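Local atomic coordinates of terminase large subunit (Thermus phage G20c, PDB entry 5M1P), a protein that cuts the viral genome to start and end packaging and acts as the ATP-driven motor that moves DNA into empty capsids. Residues A63-M68 / D176-S181; I39-G44 / S50-L55. All coordinates share one frame; numbering follows the deposited sequence.

Interaction 1: A63-M68 / D176-S181; sequences ACLERM and DDIVMS. With CA (calcium ion), chain C.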
# COMPACT_ATOMS: atom_id res chain seq x y z
N ALA A 63 -5.05 -9.84 -1.49
CA ALA A 63 -6.06 -10.67 -0.83
C ALA A 63 -7.00 -9.84 0.03
O ALA A 63 -8.16 -10.22 0.23
CB ALA A 63 -5.39 -11.73 0.02
N CYS A 64 -6.51 -8.72 0.57
CA CYS A 64 -7.28 -7.90 1.49
C CYS A 64 -6.66 -6.52 1.52
O CYS A 64 -5.43 -6.40 1.45
CB CYS A 64 -7.23 -8.53 2.88
SG CYS A 64 -8.26 -7.70 4.10
N LEU A 65 -7.48 -5.49 1.58
CA LEU A 65 -6.99 -4.12 1.73
C LEU A 65 -7.81 -3.44 2.81
O LEU A 65 -9.02 -3.42 2.72
CB LEU A 65 -7.10 -3.38 0.40
CG LEU A 65 -6.49 -1.97 0.42
CD1 LEU A 65 -5.82 -1.68 -0.91
CD2 LEU A 65 -7.50 -0.89 0.77
N GLU A 66 -7.14 -2.91 3.83
CA GLU A 66 -7.82 -2.22 4.92
C GLU A 66 -7.43 -0.76 4.86
O GLU A 66 -6.25 -0.44 4.70
CB GLU A 66 -7.44 -2.82 6.28
CG GLU A 66 -8.23 -2.22 7.43
CD GLU A 66 -8.22 -3.07 8.69
OE1 GLU A 66 -7.42 -4.01 8.78
OE2 GLU A 66 -9.05 -2.79 9.58
N ARG A 67 -8.43 0.11 4.96
CA ARG A 67 -8.22 1.54 4.83
C ARG A 67 -9.11 2.28 5.81
O ARG A 67 -10.30 2.00 5.91
CB ARG A 67 -8.53 1.98 3.41
CG ARG A 67 -8.43 3.48 3.17
CD ARG A 67 -8.30 3.76 1.69
NE ARG A 67 -8.16 5.17 1.31
CZ ARG A 67 -9.17 6.01 1.05
NH1 ARG A 67 -10.45 5.65 1.19
NH2 ARG A 67 -8.88 7.25 0.65
N MET A 68 -8.55 3.24 6.53
CA MET A 68 -9.39 4.14 7.32
C MET A 68 -8.62 5.41 7.58
O MET A 68 -7.45 5.51 7.25
CB MET A 68 -9.86 3.49 8.62
CG MET A 68 -8.75 3.10 9.59
SD MET A 68 -7.65 1.80 9.02
CE MET A 68 -6.67 1.61 10.51
N ASP A 176 -2.49 9.79 -1.74
CA ASP A 176 -1.72 8.69 -2.34
C ASP A 176 -1.48 7.52 -1.39
O ASP A 176 -0.62 6.69 -1.68
CB ASP A 176 -0.40 9.21 -2.92
CG ASP A 176 0.56 9.69 -1.85
OD1 ASP A 176 0.24 9.61 -0.66
OD2 ASP A 176 1.66 10.16 -2.23
N ASP A 177 -2.26 7.41 -0.32
CA ASP A 177 -2.00 6.39 0.71
C ASP A 177 -2.20 4.99 0.14
O ASP A 177 -1.49 4.06 0.52
CB ASP A 177 -2.90 6.55 1.93
CG ASP A 177 -3.07 7.98 2.35
OD1 ASP A 177 -4.02 8.63 1.85
OD2 ASP A 177 -2.26 8.48 3.15
N ILE A 178 -3.19 4.84 -0.74
CA ILE A 178 -3.46 3.54 -1.36
C ILE A 178 -2.32 3.19 -2.33
O ILE A 178 -1.79 2.08 -2.33
CB ILE A 178 -4.80 3.51 -2.12
CG1 ILE A 178 -5.98 3.78 -1.18
CG2 ILE A 178 -4.97 2.17 -2.86
CD1 ILE A 178 -7.28 4.06 -1.89
N VAL A 179 -1.93 4.17 -3.13
CA VAL A 179 -0.84 3.98 -4.10
C VAL A 179 0.42 3.50 -3.39
O VAL A 179 1.05 2.53 -3.79
CB VAL A 179 -0.55 5.29 -4.89
CG1 VAL A 179 0.63 5.09 -5.83
CG2 VAL A 179 -1.78 5.72 -5.67
N MET A 180 0.77 4.20 -2.31
CA MET A 180 1.98 3.88 -1.58
C MET A 180 1.90 2.53 -0.87
O MET A 180 2.88 1.78 -0.90
CB MET A 180 2.33 5.01 -0.61
CG MET A 180 2.76 6.31 -1.30
SD MET A 180 3.96 6.12 -2.62
CE MET A 180 5.29 5.24 -1.82
N SER A 181 0.76 2.22 -0.26
CA SER A 181 0.57 0.92 0.37
C SER A 181 0.74 -0.22 -0.64
O SER A 181 1.42 -1.20 -0.37
CB SER A 181 -0.80 0.87 1.04
OG SER A 181 -1.06 -0.42 1.56
CA CA C . -1.13 7.74 5.16
O HOH W 1 -5.99 7.11 0.46
O HOH W 2 0.61 9.09 4.40

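Interaction 2: I39-G44 / S50-L55; sequences IGADFG and SVFSVL. With CA (calcium ion), chain C.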
# COMPACT_ATOMS: atom_id res chain seq x y z
N ILE A 39 2.36 -7.47 3.86
CA ILE A 39 1.40 -6.39 3.99
C ILE A 39 2.11 -5.06 3.82
O ILE A 39 2.95 -4.71 4.63
CB ILE A 39 0.72 -6.40 5.38
CG1 ILE A 39 0.15 -7.80 5.69
CG2 ILE A 39 -0.34 -5.31 5.47
CD1 ILE A 39 -0.49 -7.94 7.04
N GLY A 40 1.77 -4.32 2.76
CA GLY A 40 2.27 -2.96 2.60
C GLY A 40 1.53 -2.05 3.55
O GLY A 40 0.30 -2.07 3.55
N ALA A 41 2.25 -1.25 4.34
CA ALA A 41 1.61 -0.42 5.35
C ALA A 41 2.06 1.02 5.25
O ALA A 41 3.25 1.33 5.46
CB ALA A 41 1.87 -0.99 6.72
N ASP A 42 1.10 1.86 4.89
CA ASP A 42 1.18 3.31 4.86
C ASP A 42 0.33 3.76 6.04
O ASP A 42 -0.88 3.54 6.05
CB ASP A 42 0.60 3.83 3.52
CG ASP A 42 0.64 5.34 3.40
OD1 ASP A 42 -0.27 6.00 3.94
OD2 ASP A 42 1.54 5.87 2.74
N PHE A 43 0.96 4.33 7.05
CA PHE A 43 0.25 4.70 8.28
C PHE A 43 -0.58 5.95 8.12
O PHE A 43 -0.37 6.73 7.18
CB PHE A 43 1.23 4.81 9.45
CG PHE A 43 1.78 3.49 9.86
CD1 PHE A 43 1.05 2.66 10.70
CD2 PHE A 43 2.98 3.03 9.34
CE1 PHE A 43 1.53 1.42 11.05
CE2 PHE A 43 3.47 1.78 9.69
CZ PHE A 43 2.74 0.98 10.55
N GLY A 44 -1.54 6.10 9.01
CA GLY A 44 -2.34 7.31 9.16
C GLY A 44 -1.59 8.17 10.14
O GLY A 44 -1.79 8.08 11.35
N SER A 50 -4.72 5.59 6.69
CA SER A 50 -3.86 4.43 6.82
C SER A 50 -4.37 3.39 5.85
O SER A 50 -5.57 3.21 5.75
CB SER A 50 -3.93 3.86 8.24
OG SER A 50 -5.27 3.60 8.65
N VAL A 51 -3.46 2.74 5.13
CA VAL A 51 -3.81 1.69 4.19
C VAL A 51 -2.86 0.51 4.34
O VAL A 51 -1.64 0.65 4.23
CB VAL A 51 -3.77 2.18 2.74
CG1 VAL A 51 -4.26 1.09 1.79
CG2 VAL A 51 -4.60 3.43 2.59
N PHE A 52 -3.46 -0.66 4.55
CA PHE A 52 -2.72 -1.90 4.72
C PHE A 52 -3.15 -2.84 3.60
O PHE A 52 -4.32 -3.18 3.51
CB PHE A 52 -3.02 -2.55 6.09
CG PHE A 52 -2.86 -1.62 7.27
CD1 PHE A 52 -1.87 -0.64 7.30
CD2 PHE A 52 -3.69 -1.75 8.37
CE1 PHE A 52 -1.73 0.20 8.38
CE2 PHE A 52 -3.54 -0.91 9.47
CZ PHE A 52 -2.57 0.07 9.47
N SER A 53 -2.20 -3.23 2.76
CA SER A 53 -2.48 -4.04 1.57
C SER A 53 -1.84 -5.41 1.73
O SER A 53 -0.62 -5.53 1.69
CB SER A 53 -1.94 -3.35 0.33
OG SER A 53 -2.60 -2.11 0.11
N VAL A 54 -2.67 -6.44 1.86
CA VAL A 54 -2.21 -7.81 2.01
C VAL A 54 -2.02 -8.42 0.62
O VAL A 54 -2.99 -8.59 -0.12
CB VAL A 54 -3.22 -8.65 2.81
CG1 VAL A 54 -2.66 -10.04 3.05
CG2 VAL A 54 -3.57 -8.00 4.15
N LEU A 55 -0.77 -8.77 0.30
CA LEU A 55 -0.37 -9.33 -0.98
C LEU A 55 0.01 -10.79 -0.84
O LEU A 55 0.84 -11.15 -0.02
CB LEU A 55 0.82 -8.56 -1.53
CG LEU A 55 1.43 -9.05 -2.84
CD1 LEU A 55 0.39 -9.08 -3.96
CD2 LEU A 55 2.58 -8.14 -3.22
CA CA C . -1.13 7.74 5.16
O HOH W 2 0.61 9.09 4.40

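Interaction 1: A63-M68 / D176-S181
Arg67 lays the end of its aliphatic chain and the start of its guanidinium group against the side chain of Ile178, and this pair carries most of the contact between strand residues 63-68 and the first turn of the helix that begins at Asp177. The arginine chain is extended from CG to NE, with CG trans to the backbone N (chi1 176°), which carries it out from the sheet until it crosses the isoleucine at about a right angle. Ile178 CD1 sits over one face of the guanidinium, 3.5 Å from Arg67 NE, while Arg67 CD is 3.7 Å from Ile178 CG1. The isoleucine presents this branch because CG1 stands beside its own backbone N (chi1 -61°); CG2, the other branch, lies 4.4 Å from Leu65 CD1 in a looser apolar contact.

With one face against that methyl group and a cation-pi contact to Tyr49, the guanidinium uses its edge for a water. Lying in its plane, this water accepts from Arg67 NH2 at 2.9 Å and donates to Asp177 OD1 at 2.9 Å, linking opposite charges that do not touch directly. The second oxygen, Asp177 OD2, binds calcium at 2.4 Å, so one carboxylate is gripped at both ends, and the water-linked arginine probably helps fix its rotation. Helix 147-154 also packs on this pair, Thr148 meeting both Arg67 and Ile178. A helix laid on the central sheet, its first turn delivering an aspartate to the metal, is characteristic of the RNase H-like fold and the RuvC-like nuclease site of large terminases.

Interaction 2: I39-G44 / S50-L55
Phe52 meets Ala41 and Ile39 on one face of an antiparallel strand pair, and the close packing between 39-44 and 50-55 is built round these residues. Its CD1 is 3.8 Å from Ala41 CB, and its CB is 3.9 Å from Ile39 CG2. Ile39 CG1 runs alongside Val54 CG2, 4.0 Å away. With CG beside the backbone N of Phe52 (chi1 -51°), the ring lies towards Ala41 and Phe43, and Phe43 CD1 comes near the ring plane at its edge. Leu83 of helix 73-86 packs on Phe52 from outside the pair.

Four backbone hydrogen bonds hold the strands in register, two at Gly40-Ser53 and two at Asp42-Val51. The straightest runs from Asp42 N to Val51 O, with 174° at the hydrogen; Gly40 N to Ser53 O is more bent, at 146°. This is the hairpin of strands 37-42 and 49-56 within the central sheet of the RNase H-like fold, and Asp42, at the end of its first strand, is a metal ligand.

The face bearing Asp42, Val51 and Ser53 is the looser one, with few side chains meeting across the pair: Gly40 has none, and Ser53 turns its hydroxyl to Ser181 of helix 177-186. Beyond Asp42-Val51 no hydrogen bond crosses between the segments, and calcium coordination takes over. Asp42 swings its carboxylate away from its backbone N, and OD1 binds calcium at 2.3 Å, while Phe43 O binds it at 2.4 Å; a water, Asp48, Tyr49 and Asp177 complete the shell. Here Ser50 CB rests 3.4 Å from Gly44 N, which is also hydrogen-bonded to Gln76 OE1 of helix 73-86.

In the fold
Along the chain, both segments of interaction 2 precede those of interaction 1, and the centres of the two contacts lie about 5 Å apart. Strands 37-42, 49-56 and 61-69 are consecutive neighbours in the mixed central sheet; helix 177-186, which follows 63-68 after a further 107 residues, returns across one face of it. The contacts join directly: Ala63 N is 2.8 Å from Val54 O, a probable hydrogen bond between neighbouring strands, and Leu65 CD1 packs on the Ser53 hydroxyl. Both sets of segments supply ligands to one calcium, and one of its waters is common to both. The geometry thus places the helix's Asp177 beside the sheet's Asp42, consistent with the two-metal nuclease centre to which Asp95 probably also contributes.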